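Local coordinates for putative iron-regulated protein A (Parabacteroides distasonis ATCC 8503, PDB 4ECG) that binds calcium ions and, as an imelysin-like member of the M75 peptidase family, is a putative metalloendopeptidase whose activity remains inferred, at residues Y208-A211 with M212-H215. Residues are numbered along the deposited sequence; the frame is centred on the assembly and turned at random.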
ATOM      1  N   TYR A 208      15.473 -11.559  -1.337  1.00 53.80           N
ATOM      2  CA  TYR A 208      15.654 -10.120  -1.181  1.00 51.47           C
ATOM      3  C   TYR A 208      15.928  -9.856   0.255  1.00 52.76           C
ATOM      4  O   TYR A 208      16.685  -8.952   0.545  1.00 53.76           O
ATOM      5  CB  TYR A 208      14.448  -9.288  -1.675  1.00 51.45           C
ATOM      6  CG  TYR A 208      14.795  -7.816  -1.868  1.00 50.40           C
ATOM      7  CD1 TYR A 208      15.408  -7.380  -3.019  1.00 47.92           C
ATOM      8  CD2 TYR A 208      14.538  -6.879  -0.854  1.00 50.33           C
ATOM      9  CE1 TYR A 208      15.747  -6.036  -3.173  1.00 49.51           C
ATOM     10  CE2 TYR A 208      14.867  -5.528  -0.993  1.00 49.20           C
ATOM     11  CZ  TYR A 208      15.480  -5.104  -2.159  1.00 50.90           C
ATOM     12  OH  TYR A 208      15.836  -3.753  -2.302  1.00 53.56           O
ATOM     13  N   ALA A 209      15.314 -10.645   1.152  1.00 54.21           N
ATOM     14  CA  ALA A 209      15.518 -10.465   2.584  1.00 57.66           C
ATOM     15  C   ALA A 209      16.992 -10.651   2.910  1.00 56.56           C
ATOM     16  O   ALA A 209      17.558  -9.898   3.718  1.00 58.02           O
ATOM     17  CB  ALA A 209      14.661 -11.433   3.421  1.00 54.60           C
ATOM     18  N   GLU A 210      17.604 -11.661   2.312  1.00 58.88           N
ATOM     19  CA  GLU A 210      18.990 -11.963   2.591  1.00 60.76           C
ATOM     20  C   GLU A 210      19.898 -10.883   2.013  1.00 60.99           C
ATOM     21  O   GLU A 210      20.817 -10.415   2.689  1.00 64.26           O
ATOM     22  CB  GLU A 210      19.368 -13.352   2.068  1.00 70.85           C
ATOM     23  CG  GLU A 210      18.777 -14.523   2.873  1.00 80.47           C
ATOM     24  CD  GLU A 210      19.140 -14.519   4.381  1.00 97.15           C
ATOM     25  OE1 GLU A 210      20.344 -14.273   4.751  1.00100.74           O
ATOM     26  OE2 GLU A 210      18.204 -14.775   5.200  1.00 97.03           O
ATOM     27  N   ALA A 211      19.644 -10.456   0.778  1.00 59.24           N
ATOM     28  CA  ALA A 211      20.456  -9.394   0.186  1.00 57.61           C
ATOM     29  C   ALA A 211      20.342  -8.150   1.047  1.00 58.84           C
ATOM     30  O   ALA A 211      21.361  -7.470   1.302  1.00 55.03           O
ATOM     31  CB  ALA A 211      20.015  -9.094  -1.218  1.00 54.53           C
HETATM   32  N   MSE A 212      19.133  -7.845   1.545  1.00 55.42           N
HETATM   33  CA  MSE A 212      19.040  -6.705   2.473  1.00 55.61           C
HETATM   34  C   MSE A 212      19.793  -6.937   3.796  1.00 61.47           C
HETATM   35  O   MSE A 212      20.487  -6.011   4.265  1.00 59.64           O
HETATM   36  CB  MSE A 212      17.618  -6.212   2.712  1.00 54.54           C
HETATM   37  CG  MSE A 212      17.350  -4.807   2.105  1.00 54.48           C
HETATM   38 SE   MSE A 212      15.763  -4.179   2.820  0.75 61.25          SE
HETATM   39  CE  MSE A 212      16.449  -2.536   3.468  1.00 62.98           C
ATOM     40  N   LYS A 213      19.689  -8.128   4.404  1.00 61.63           N
ATOM     41  CA  LYS A 213      20.402  -8.362   5.672  1.00 63.56           C
ATOM     42  C   LYS A 213      21.926  -8.321   5.465  1.00 65.28           C
ATOM     43  O   LYS A 213      22.620  -7.731   6.266  1.00 62.64           O
ATOM     44  CB  LYS A 213      19.898  -9.623   6.404  1.00 64.73           C
ATOM     45  CG  LYS A 213      18.486  -9.403   7.006  1.00 64.86           C
ATOM     46  CD  LYS A 213      17.967 -10.475   7.964  1.00 68.31           C
ATOM     47  CE  LYS A 213      17.653 -11.778   7.257  1.00 69.74           C
ATOM     48  NZ  LYS A 213      16.447 -12.413   7.816  1.00 72.41           N
ATOM     49  N   LYS A 214      22.435  -8.872   4.362  1.00 65.72           N
ATOM     50  CA  LYS A 214      23.883  -8.886   4.116  1.00 69.06           C
ATOM     51  C   LYS A 214      24.459  -7.517   3.692  1.00 64.50           C
ATOM     52  O   LYS A 214      25.591  -7.203   4.001  1.00 60.24           O
ATOM     53  CB  LYS A 214      24.237  -9.958   3.064  1.00 77.93           C
ATOM     54  CG  LYS A 214      24.305 -11.378   3.637  1.00 87.79           C
ATOM     55  CD  LYS A 214      23.892 -12.452   2.632  1.00 95.88           C
ATOM     56  CE  LYS A 214      24.811 -12.486   1.420  1.00100.85           C
ATOM     57  NZ  LYS A 214      24.653 -13.779   0.697  1.00103.99           N
ATOM     58  N   HIS A 215      23.664  -6.740   2.959  1.00 64.34           N
ATOM     59  CA  HIS A 215      24.032  -5.421   2.409  1.00 60.92           C
ATOM     60  C   HIS A 215      25.482  -5.296   2.011  1.00 61.64           C
ATOM     61  O   HIS A 215      26.187  -4.371   2.412  1.00 57.76           O
ATOM     62  CB  HIS A 215      23.608  -4.310   3.372  1.00 61.10           C
ATOM     63  CG  HIS A 215      24.086  -4.501   4.792  1.00 63.91           C
ATOM     64  ND1 HIS A 215      25.389  -4.446   5.132  1.00 64.28           N
ATOM     65  CD2 HIS A 215      23.368  -4.735   5.982  1.00 61.90           C
ATOM     66  CE1 HIS A 215      25.507  -4.639   6.465  1.00 67.26           C
ATOM     67  NE2 HIS A 215      24.264  -4.821   6.979  1.00 64.87           N
TER
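K213 reaches back along the short helix 208-214 to E210, one turn earlier. Its CB and CG pass the carbonyl of A209, with K213 CG 3.5 Å from A209 O. That same oxygen accepts the backbone N-H of K213. CG lies anti to the carbonyl carbon (chi1 -72°), and the chain then bends at chi3 and chi4. This brings K213 CE to 3.7 Å from E210 OE2. At the tip, K213 NZ has its main salt bridge with D41 OD1 of helix 29-68; the one to E210 OE2 is long, at 3.9 Å. Replacing K213 by an alanine would remove the ammonium, and D41 would probably lose its salt-bridge mate, E210 only a weak one. On another face, M212 CG lies 4.0 Å from Y208 CE2. M212 is selenomethionine; its SE lies 5.4 Å from the centroid of the Y208 ring, an oblique Met-aromatic contact. M212 also packs on A228 and M232 of helix 225-233. H215 N closes the last turn on A211 O, and H215 then takes positive phi as the helix ends. The Y208-M212 side is buried and largely apolar. The long E210 bridge probably adds little, so D41 mainly holds the lysine and ties helix 208-214 to helix 29-68.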